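Local structure of bromo domain containing protein (Cryptosporidium parvum, 5U9N) at residues A[26-31]-A[124-129]; A[32-37]-A[45-50]; A[91-94]-A[98-101]. The protein probably recognises acetylated lysine through its bromodomains, the second of which binds the inhibitor bromosporine. One frame throughout, in Å; residues are numbered along the deposited sequence.

In the fold
All three contacts belong to one bromodomain, a helical bundle built without strands. Contacts 1 and 2 lie at the pocket: residues 26-31 run straight on into 32-37 in the loop after helix 9-20, and both pieces touch bromosporine, one pairing with helix 122-139, the other with helix 41-50. Their centres are about 15 Å apart. Contact 3 comes later in the chain, where the loop after helix 57-65 enters helix 96-113; residues 124-129 follow last. Its centre is about 20 Å from that of contact 1, across the middle of the chain, and about 22 Å from that of contact 2. Contacts 1 and 2 thus build the ligand-binding side, while contact 3 joins helices away from the ligand.

Contact 1: residues A[26-31]-A[124-129]; sequences SFLFEN and YDSAKQ. With BMF (Bromosporine), chain C.
L28 and F29 of the short 3-10 turn meet S126 and A127 on helix 122-139, and L28 can be followed atom by atom through the contact. Its CB lies over the centre of the F29 ring, 3.8 Å above the plane. With CG beside the backbone N (chi1 -68°), the branch point turns to one face of the F27 ring, near its rim. There the chain forks: CD1 reaches across to S126 CB at 4.0 Å, while CD2 lies against bromosporine, 3.6 Å from C10 of the ligand. One leucine thereby touches the two flanking aromatic rings, the helix and the inhibitor.

F29 makes the larger contact with the helix. Its CZ comes to 3.6 Å from A127 CA, with A127 CB also close, and the ring edge is presented to the backbone carbonyl carbon of S126. On the ligand side F29 CD1 lies 4.1 Å from the methyl C26 of bromosporine. Helix 96-113 adds F107, edge-to-face with F29, and S126 OG is bonded to W122 O and to N25 ND2, a polar atom satisfied within an otherwise apolar interface.

The polar grip on bromosporine comes from the backbone. F27 O accepts the N-H of sulfonamide N04, 3.1 Å between the two atoms, with a bent angle of 136°, and N31 N gives its hydrogen to sulfonyl O07 at 3.3 Å. The F27 ring meets the methyl C01 at its edge, CD1 being 4.0 Å from it. A ligand set against a leucine and flanking aromatic residues at the start of the long loop after the first helix, with N114 OD1 also bonded to it, is the arrangement of the bromodomain acetyl-lysine pocket; F27-L28-F29 probably correspond to the WPF shelf of relatives.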
loop_
_atom_site.group_PDB
_atom_site.type_symbol
_atom_site.label_atom_id
_atom_site.label_comp_id
_atom_site.label_asym_id
_atom_site.label_seq_id
_atom_site.Cartn_x
_atom_site.Cartn_y
_atom_site.Cartn_z
ATOM N N SER A 26 6.924 -3.444 -7.803
ATOM C CA SER A 26 6.639 -3.096 -6.404
ATOM C C SER A 26 7.376 -1.807 -5.982
ATOM O O SER A 26 6.933 -1.127 -5.069
ATOM C CB SER A 26 7.048 -4.234 -5.478
ATOM O OG SER A 26 8.423 -4.527 -5.638
ATOM N N PHE A 27 8.507 -1.493 -6.643
ATOM C CA PHE A 27 9.276 -0.271 -6.364
ATOM C C PHE A 27 8.386 0.989 -6.489
ATOM O O PHE A 27 8.654 1.989 -5.825
ATOM C CB PHE A 27 10.503 -0.156 -7.313
ATOM C CG PHE A 27 10.168 0.125 -8.763
ATOM C CD1 PHE A 27 10.048 1.425 -9.225
ATOM C CD2 PHE A 27 9.990 -0.908 -9.665
ATOM C CE1 PHE A 27 9.720 1.682 -10.557
ATOM C CE2 PHE A 27 9.616 -0.650 -10.981
ATOM C CZ PHE A 27 9.481 0.643 -11.419
ATOM N N LEU A 28 7.327 0.933 -7.331
ATOM C CA LEU A 28 6.426 2.081 -7.532
ATOM C C LEU A 28 5.801 2.553 -6.231
ATOM O O LEU A 28 5.678 3.752 -6.006
ATOM C CB LEU A 28 5.296 1.722 -8.520
ATOM C CG LEU A 28 5.702 1.471 -9.993
ATOM C CD1 LEU A 28 4.511 0.953 -10.803
ATOM C CD2 LEU A 28 6.247 2.731 -10.633
ATOM N N PHE A 29 5.432 1.612 -5.363
ATOM C CA PHE A 29 4.686 1.890 -4.156
ATOM C C PHE A 29 5.523 1.843 -2.883
ATOM O O PHE A 29 4.948 1.898 -1.784
ATOM C CB PHE A 29 3.571 0.861 -4.042
ATOM C CG PHE A 29 2.927 0.527 -5.365
ATOM C CD1 PHE A 29 2.103 1.440 -6.003
ATOM C CD2 PHE A 29 3.214 -0.667 -6.012
ATOM C CE1 PHE A 29 1.507 1.133 -7.219
ATOM C CE2 PHE A 29 2.606 -0.981 -7.230
ATOM C CZ PHE A 29 1.747 -0.081 -7.820
ATOM N N GLU A 30 6.856 1.772 -2.999
ATOM C CA GLU A 30 7.716 1.596 -1.836
ATOM C C GLU A 30 7.895 2.889 -1.055
ATOM O O GLU A 30 7.663 2.906 0.153
ATOM C CB GLU A 30 9.085 1.050 -2.273
ATOM C CG GLU A 30 10.025 0.708 -1.132
ATOM C CD GLU A 30 9.430 -0.172 -0.054
ATOM O OE1 GLU A 30 8.633 -1.071 -0.399
ATOM O OE2 GLU A 30 9.775 0.021 1.135
ATOM N N ASN A 31 8.300 3.956 -1.721
ATOM C CA ASN A 31 8.582 5.220 -1.047
ATOM C C ASN A 31 7.622 6.303 -1.517
ATOM O O ASN A 31 7.006 6.154 -2.574
ATOM C CB ASN A 31 10.037 5.638 -1.308
ATOM C CG ASN A 31 11.023 4.557 -0.927
ATOM O OD1 ASN A 31 11.057 4.092 0.226
ATOM N ND2 ASN A 31 11.794 4.075 -1.897
ATOM N N TYR A 124 -0.688 1.753 -13.972
ATOM C CA TYR A 124 -2.050 1.427 -13.524
ATOM C C TYR A 124 -2.221 -0.088 -13.360
ATOM O O TYR A 124 -2.812 -0.532 -12.384
ATOM C CB TYR A 124 -3.067 1.971 -14.555
ATOM C CG TYR A 124 -4.527 1.651 -14.278
ATOM C CD1 TYR A 124 -5.047 0.390 -14.555
ATOM C CD2 TYR A 124 -5.423 2.654 -13.937
ATOM C CE1 TYR A 124 -6.388 0.097 -14.331
ATOM C CE2 TYR A 124 -6.772 2.381 -13.733
ATOM C CZ TYR A 124 -7.259 1.104 -13.968
ATOM O OH TYR A 124 -8.599 0.832 -13.864
ATOM N N ASP A 125 -1.787 -0.865 -14.362
ATOM C CA ASP A 125 -1.919 -2.334 -14.354
ATOM C C ASP A 125 -1.135 -2.969 -13.221
ATOM O O ASP A 125 -1.532 -4.014 -12.733
ATOM C CB ASP A 125 -1.441 -2.945 -15.693
ATOM C CG ASP A 125 -2.272 -2.560 -16.916
ATOM O OD1 ASP A 125 -3.403 -2.050 -16.734
ATOM O OD2 ASP A 125 -1.809 -2.820 -18.058
ATOM N N SER A 126 0.004 -2.375 -12.840
ATOM C CA SER A 126 0.819 -2.893 -11.728
ATOM C C SER A 126 0.068 -2.715 -10.403
ATOM O O SER A 126 0.101 -3.616 -9.571
ATOM C CB SER A 126 2.178 -2.192 -11.672
ATOM O OG SER A 126 2.958 -2.523 -12.805
ATOM N N ALA A 127 -0.594 -1.533 -10.209
ATOM C CA ALA A 127 -1.425 -1.244 -9.014
ATOM C C ALA A 127 -2.576 -2.208 -8.932
ATOM O O ALA A 127 -2.922 -2.670 -7.840
ATOM C CB ALA A 127 -1.971 0.172 -9.080
ATOM N N LYS A 128 -3.217 -2.471 -10.086
ATOM C CA LYS A 128 -4.350 -3.379 -10.171
ATOM C C LYS A 128 -3.967 -4.814 -9.748
ATOM O O LYS A 128 -4.764 -5.476 -9.104
ATOM C CB LYS A 128 -4.911 -3.382 -11.605
ATOM C CG LYS A 128 -6.232 -4.125 -11.784
ATOM C CD LYS A 128 -7.402 -3.460 -11.009
ATOM C CE LYS A 128 -8.724 -4.179 -11.179
ATOM N NZ LYS A 128 -9.172 -4.207 -12.605
ATOM N N GLN A 129 -2.771 -5.281 -10.106
ATOM C CA GLN A 129 -2.347 -6.658 -9.805
ATOM C C GLN A 129 -1.885 -6.798 -8.368
ATOM O O GLN A 129 -2.036 -7.867 -7.795
ATOM C CB GLN A 129 -1.226 -7.123 -10.752
ATOM C CG GLN A 129 -1.706 -7.364 -12.179
ATOM C CD GLN A 129 -0.556 -7.349 -13.167
ATOM O OE1 GLN A 129 0.598 -7.680 -12.831
ATOM N NE2 GLN A 129 -0.843 -6.977 -14.417
HETATM C C10 BMF C . 7.222 6.114 -9.780
HETATM N N12 BMF C . 4.998 6.019 -9.016
HETATM C C15 BMF C . 3.959 7.337 -11.354
HETATM C C17 BMF C . 3.992 8.657 -13.484
HETATM C C20 BMF C . 3.778 9.054 -16.662
HETATM C C22 BMF C . 5.288 7.053 -11.172
HETATM C C26 BMF C . 2.823 5.325 -7.051
HETATM C C28 BMF C . 9.489 6.002 -10.580
HETATM C C01 BMF C . 11.402 5.174 -9.160
HETATM C C02 BMF C . 9.943 5.503 -9.361
HETATM C C03 BMF C . 8.991 5.306 -8.344
HETATM N N04 BMF C . 9.375 4.771 -7.084
HETATM S S05 BMF C . 9.572 5.628 -5.713
HETATM C C06 BMF C . 8.156 6.643 -5.543
HETATM O O07 BMF C . 9.587 4.686 -4.635
HETATM O O08 BMF C . 10.712 6.469 -5.908
HETATM C C09 BMF C . 7.650 5.600 -8.559
HETATM C C11 BMF C . 5.791 6.402 -9.991
HETATM N N13 BMF C . 3.667 6.308 -9.211
HETATM C C14 BMF C . 3.088 6.944 -10.287
HETATM N N16 BMF C . 3.351 7.985 -12.464
HETATM O O18 BMF C . 3.068 9.145 -14.353
HETATM C C19 BMF C . 3.565 9.954 -15.473
HETATM O O21 BMF C . 5.193 8.774 -13.609
HETATM N N23 BMF C . 1.791 7.095 -10.049
HETATM N N24 BMF C . 1.528 6.539 -8.800
HETATM C C25 BMF C . 2.647 6.063 -8.326
HETATM C C27 BMF C . 8.159 6.306 -10.792
#

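Contact 2: residues A[32-37]-A[45-50]. With BMF (Bromosporine), chain C.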
loop_
_atom_site.group_PDB
_atom_site.type_symbol
_atom_site.label_atom_id
_atom_site.label_comp_id
_atom_site.label_asym_id
_atom_site.label_seq_id
_atom_site.Cartn_x
_atom_site.Cartn_y
_atom_site.Cartn_z
ATOM N N PRO A 32 7.495 7.423 -0.759
ATOM C CA PRO A 32 6.556 8.481 -1.174
ATOM C C PRO A 32 6.876 9.076 -2.541
ATOM O O PRO A 32 8.015 9.461 -2.803
ATOM C CB PRO A 32 6.694 9.540 -0.068
ATOM C CG PRO A 32 7.224 8.801 1.104
ATOM C CD PRO A 32 8.126 7.743 0.539
ATOM N N VAL A 33 5.845 9.178 -3.402
ATOM C CA VAL A 33 5.982 9.769 -4.740
ATOM C C VAL A 33 6.352 11.261 -4.655
ATOM O O VAL A 33 7.094 11.745 -5.508
ATOM C CB VAL A 33 4.707 9.583 -5.623
ATOM C CG1 VAL A 33 4.491 8.123 -5.980
ATOM C CG2 VAL A 33 3.462 10.156 -4.963
ATOM N N LEU A 34 5.829 11.986 -3.643
ATOM C CA LEU A 34 6.096 13.413 -3.478
ATOM C C LEU A 34 7.548 13.691 -2.980
ATOM O O LEU A 34 8.016 14.815 -3.124
ATOM C CB LEU A 34 5.084 14.039 -2.512
ATOM C CG LEU A 34 3.609 14.035 -2.973
ATOM C CD1 LEU A 34 2.706 14.559 -1.878
ATOM C CD2 LEU A 34 3.419 14.867 -4.247
ATOM N N GLU A 35 8.251 12.674 -2.415
ATOM C CA GLU A 35 9.667 12.797 -2.018
ATOM C C GLU A 35 10.597 12.303 -3.149
ATOM O O GLU A 35 11.810 12.361 -3.000
ATOM C CB GLU A 35 9.969 11.935 -0.774
ATOM C CG GLU A 35 9.304 12.371 0.517
ATOM C CD GLU A 35 9.620 11.452 1.691
ATOM O OE1 GLU A 35 10.438 10.513 1.519
ATOM O OE2 GLU A 35 9.022 11.649 2.774
ATOM N N SER A 36 10.036 11.707 -4.214
ATOM C CA SER A 36 10.839 11.070 -5.257
ATOM C C SER A 36 11.578 12.086 -6.137
ATOM O O SER A 36 10.954 12.958 -6.745
ATOM C CB SER A 36 9.961 10.185 -6.137
ATOM O OG SER A 36 10.749 9.376 -6.995
ATOM N N ASN A 37 12.904 11.901 -6.273
ATOM C CA ASN A 37 13.740 12.716 -7.161
ATOM C C ASN A 37 13.643 12.171 -8.606
ATOM O O ASN A 37 14.077 12.841 -9.548
ATOM C CB ASN A 37 15.207 12.689 -6.691
ATOM C CG ASN A 37 15.405 13.138 -5.261
ATOM O OD1 ASN A 37 14.570 13.842 -4.682
ATOM N ND2 ASN A 37 16.523 12.739 -4.658
ATOM N N ASN A 45 3.482 18.162 -8.834
ATOM C CA ASN A 45 2.569 19.273 -8.506
ATOM C C ASN A 45 1.126 18.927 -8.930
ATOM O O ASN A 45 0.174 19.323 -8.256
ATOM C CB ASN A 45 3.023 20.571 -9.191
ATOM C CG ASN A 45 4.366 21.090 -8.709
ATOM O OD1 ASN A 45 4.978 20.555 -7.772
ATOM N ND2 ASN A 45 4.880 22.115 -9.378
ATOM N N ARG A 46 0.969 18.189 -10.053
ATOM C CA ARG A 46 -0.346 17.736 -10.488
ATOM C C ARG A 46 -0.837 16.654 -9.520
ATOM O O ARG A 46 -2.023 16.605 -9.224
ATOM C CB ARG A 46 -0.309 17.199 -11.944
ATOM C CG ARG A 46 -1.708 16.805 -12.477
ATOM C CD ARG A 46 -1.709 16.331 -13.929
ATOM N NE ARG A 46 -1.021 15.042 -14.111
ATOM C CZ ARG A 46 0.258 14.891 -14.479
ATOM N NH1 ARG A 46 0.775 13.676 -14.622
ATOM N NH2 ARG A 46 1.030 15.956 -14.695
ATOM N N TYR A 47 0.092 15.844 -8.973
ATOM C CA TYR A 47 -0.236 14.772 -8.023
ATOM C C TYR A 47 -0.908 15.312 -6.757
ATOM O O TYR A 47 -1.845 14.696 -6.273
ATOM C CB TYR A 47 1.025 13.986 -7.632
ATOM C CG TYR A 47 0.716 12.666 -6.963
ATOM C CD1 TYR A 47 0.509 11.517 -7.713
ATOM C CD2 TYR A 47 0.641 12.562 -5.580
ATOM C CE1 TYR A 47 0.232 10.302 -7.108
ATOM C CE2 TYR A 47 0.333 11.353 -4.963
ATOM C CZ TYR A 47 0.117 10.226 -5.734
ATOM O OH TYR A 47 -0.145 9.007 -5.150
ATOM N N LYS A 48 -0.421 16.426 -6.209
ATOM C CA LYS A 48 -1.010 17.019 -4.997
ATOM C C LYS A 48 -2.443 17.483 -5.269
ATOM O O LYS A 48 -3.290 17.429 -4.376
ATOM C CB LYS A 48 -0.172 18.219 -4.511
ATOM C CG LYS A 48 1.175 17.856 -3.914
ATOM C CD LYS A 48 1.858 19.104 -3.291
ATOM C CE LYS A 48 3.054 18.768 -2.421
ATOM N NZ LYS A 48 3.353 19.849 -1.438
ATOM N N GLU A 49 -2.701 17.973 -6.496
ATOM C CA GLU A 49 -4.025 18.435 -6.908
ATOM C C GLU A 49 -4.988 17.237 -7.090
ATOM O O GLU A 49 -6.137 17.296 -6.665
ATOM C CB GLU A 49 -3.906 19.240 -8.231
ATOM C CG GLU A 49 -5.059 20.195 -8.490
ATOM N N VAL A 50 -4.499 16.149 -7.689
ATOM C CA VAL A 50 -5.312 14.973 -7.997
ATOM C C VAL A 50 -5.487 14.078 -6.756
ATOM O O VAL A 50 -6.592 13.611 -6.502
ATOM C CB VAL A 50 -4.682 14.179 -9.179
ATOM C CG1 VAL A 50 -5.446 12.874 -9.451
ATOM C CG2 VAL A 50 -4.625 15.039 -10.442
HETATM C C10 BMF C . 7.222 6.114 -9.780
HETATM N N12 BMF C . 4.998 6.019 -9.016
HETATM C C15 BMF C . 3.959 7.337 -11.354
HETATM C C17 BMF C . 3.992 8.657 -13.484
HETATM C C20 BMF C . 3.778 9.054 -16.662
HETATM C C22 BMF C . 5.288 7.053 -11.172
HETATM C C26 BMF C . 2.823 5.325 -7.051
HETATM C C28 BMF C . 9.489 6.002 -10.580
HETATM C C01 BMF C . 11.402 5.174 -9.160
HETATM C C02 BMF C . 9.943 5.503 -9.361
HETATM C C03 BMF C . 8.991 5.306 -8.344
HETATM N N04 BMF C . 9.375 4.771 -7.084
HETATM S S05 BMF C . 9.572 5.628 -5.713
HETATM C C06 BMF C . 8.156 6.643 -5.543
HETATM O O07 BMF C . 9.587 4.686 -4.635
HETATM O O08 BMF C . 10.712 6.469 -5.908
HETATM C C09 BMF C . 7.650 5.600 -8.559
HETATM C C11 BMF C . 5.791 6.402 -9.991
HETATM N N13 BMF C . 3.667 6.308 -9.211
HETATM C C14 BMF C . 3.088 6.944 -10.287
HETATM N N16 BMF C . 3.351 7.985 -12.464
HETATM O O18 BMF C . 3.068 9.145 -14.353
HETATM C C19 BMF C . 3.565 9.954 -15.473
HETATM O O21 BMF C . 5.193 8.774 -13.609
HETATM N N23 BMF C . 1.791 7.095 -10.049
HETATM N N24 BMF C . 1.528 6.539 -8.800
HETATM C C25 BMF C . 2.647 6.063 -8.326
HETATM C C27 BMF C . 8.159 6.306 -10.792
#
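In V33 the first torsion (CG1 at chi1 -68°) sends CG1 alongside the backbone N and CG2 between N and the carbonyl carbon, while Y47 has its ring anti to the backbone N (chi1 -165°), extending from the helix toward the valine. CG2 of V33 consequently sits over one face of the Y47 ring, 3.6 Å from the centroid and 22° off the normal, a CH-pi contact offset toward the CE2-CZ bond. The two side chains meet nearly at right angles. The other branch serves the ligand: V33 CG1 is 3.4 Å from methyl C26 of bromosporine, making the valine a wedge between inhibitor and tyrosine.

L34 covers the outer part. Its CD2 touches Y47 CD2 and also K48 CG, each at 3.8 Å, where the extended aliphatic stem of the exposed lysine runs past. Further along the loop, S36 OG donates to sulfonyl O08 of the ligand at 3.1 Å. Helix 41-50 therefore backs one wall of the pocket through this loop, while helix 96-113 closes on Y47 from N109 and from F113, whose ring is edge-to-face with that of Y47.

Contact 3: residues A[91-94]-A[98-101]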
loop_
_atom_site.group_PDB
_atom_site.type_symbol
_atom_site.label_atom_id
_atom_site.label_comp_id
_atom_site.label_asym_id
_atom_site.label_seq_id
_atom_site.Cartn_x
_atom_site.Cartn_y
_atom_site.Cartn_z
ATOM N N GLN A 91 2.069 8.842 13.408
ATOM C CA GLN A 91 0.773 8.181 13.613
ATOM C C GLN A 91 0.958 6.658 13.775
ATOM O O GLN A 91 2.028 6.134 13.467
ATOM C CB GLN A 91 -0.167 8.482 12.430
ATOM C CG GLN A 91 -0.380 9.980 12.184
ATOM C CD GLN A 91 -0.958 10.252 10.821
ATOM O OE1 GLN A 91 -0.271 10.734 9.915
ATOM N NE2 GLN A 91 -2.237 9.953 10.644
ATOM N N THR A 92 -0.075 5.960 14.276
ATOM C CA THR A 92 -0.015 4.505 14.477
ATOM C C THR A 92 -1.295 3.849 13.960
ATOM O O THR A 92 -2.379 4.421 14.089
ATOM C CB THR A 92 0.224 4.172 15.968
ATOM O OG1 THR A 92 0.672 2.816 16.076
ATOM C CG2 THR A 92 -1.025 4.374 16.828
ATOM N N ILE A 93 -1.164 2.649 13.375
ATOM C CA ILE A 93 -2.298 1.887 12.844
ATOM C C ILE A 93 -3.004 1.165 14.024
ATOM O O ILE A 93 -2.426 0.257 14.623
ATOM C CB ILE A 93 -1.825 0.895 11.725
ATOM C CG1 ILE A 93 -1.274 1.666 10.519
ATOM C CG2 ILE A 93 -2.991 -0.019 11.267
ATOM C CD1 ILE A 93 -0.281 1.014 9.820
ATOM N N GLU A 94 -4.261 1.579 14.343
ATOM C CA GLU A 94 -4.995 1.070 15.502
ATOM C C GLU A 94 -5.552 -0.318 15.286
ATOM O O GLU A 94 -5.847 -0.983 16.267
ATOM C CB GLU A 94 -6.162 2.005 15.868
ATOM C CG GLU A 94 -5.749 3.269 16.613
ATOM C CD GLU A 94 -6.931 4.084 17.122
ATOM O OE1 GLU A 94 -7.767 3.513 17.859
ATOM O OE2 GLU A 94 -7.038 5.279 16.756
ATOM N N GLU A 98 -7.818 -0.276 9.551
ATOM C CA GLU A 98 -7.050 0.877 9.078
ATOM C C GLU A 98 -5.888 0.409 8.159
ATOM O O GLU A 98 -5.596 1.068 7.168
ATOM C CB GLU A 98 -6.505 1.722 10.257
ATOM C CG GLU A 98 -5.539 2.806 9.790
ATOM C CD GLU A 98 -5.396 4.009 10.691
ATOM O OE1 GLU A 98 -5.165 5.119 10.155
ATOM O OE2 GLU A 98 -5.459 3.841 11.930
ATOM N N PHE A 99 -5.218 -0.709 8.501
ATOM C CA PHE A 99 -4.152 -1.222 7.652
ATOM C C PHE A 99 -4.711 -1.533 6.266
ATOM O O PHE A 99 -4.091 -1.162 5.257
ATOM C CB PHE A 99 -3.509 -2.491 8.259
ATOM C CG PHE A 99 -2.437 -3.102 7.393
ATOM C CD1 PHE A 99 -1.145 -2.613 7.416
ATOM C CD2 PHE A 99 -2.737 -4.108 6.501
ATOM C CE1 PHE A 99 -0.167 -3.148 6.579
ATOM C CE2 PHE A 99 -1.742 -4.679 5.712
ATOM C CZ PHE A 99 -0.475 -4.172 5.735
ATOM N N GLU A 100 -5.879 -2.213 6.208
ATOM C CA GLU A 100 -6.518 -2.535 4.925
ATOM C C GLU A 100 -6.778 -1.253 4.109
ATOM O O GLU A 100 -6.474 -1.196 2.918
ATOM C CB GLU A 100 -7.824 -3.284 5.149
ATOM C CG GLU A 100 -8.430 -3.834 3.870
ATOM C CD GLU A 100 -9.820 -4.415 4.014
ATOM O OE1 GLU A 100 -10.170 -4.860 5.130
ATOM O OE2 GLU A 100 -10.545 -4.464 2.993
ATOM N N ARG A 101 -7.358 -0.244 4.747
ATOM C CA ARG A 101 -7.616 1.042 4.098
ATOM C C ARG A 101 -6.337 1.657 3.486
ATOM O O ARG A 101 -6.352 2.112 2.343
ATOM C CB ARG A 101 -8.199 2.021 5.103
ATOM C CG ARG A 101 -8.659 3.318 4.464
ATOM C CD ARG A 101 -9.324 4.246 5.455
ATOM N NE ARG A 101 -8.346 4.972 6.251
ATOM C CZ ARG A 101 -7.584 5.969 5.792
ATOM N NH1 ARG A 101 -6.729 6.584 6.600
ATOM N NH2 ARG A 101 -7.664 6.349 4.517
HETATM O O HOH W 1 -2.522 5.450 10.965
#
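I93 fills the tight part of this contact, its CG2 methyl pressed against the first turns of helix 96-113. That methyl is 3.6 Å from F99 N and 3.9 Å from F99 CB, and CB of E98 lies at about the same range, 4.0 Å from it. It gets there because CG2 stands opposite the backbone N across the CA-CB bond, while the CG1 arm takes the position beside N (chi1 -64°) and carries CD1 to the edge of the F99 ring, near its plane. One isoleucine thus meets the helix backbone and the side of the phenylalanine. F99 goes on inward to I60, C13 and F134, and I93 also packs on L64, so that this corner gathers helices 9-20, 57-65 and 122-139 as well.

In bromodomain terms the segment 91-94 is the end of the loop that joins the second and third helices of the four-helix bundle, and the contact marks where the chain turns into the third. N95, within that turn, supplies OD1 to E98 N at the beginning of the helix.

The other side is looser and polar. With CG anti to its own N, E98 extends over the loop far enough to bring OE2 within 3.5 Å of E94 N, though the two are not hydrogen-bonded. T92 O and the carboxylate, both acceptors, are linked through water instead: one molecule donates to E98 OE1 at 2.8 Å and to T92 O at 3.3 Å, both weak bonds. Exposed E94 brings OE2 to 5.3 Å from E98 OE2, two like charges near each other but not in contact, which may raise the affinity of either for a proton.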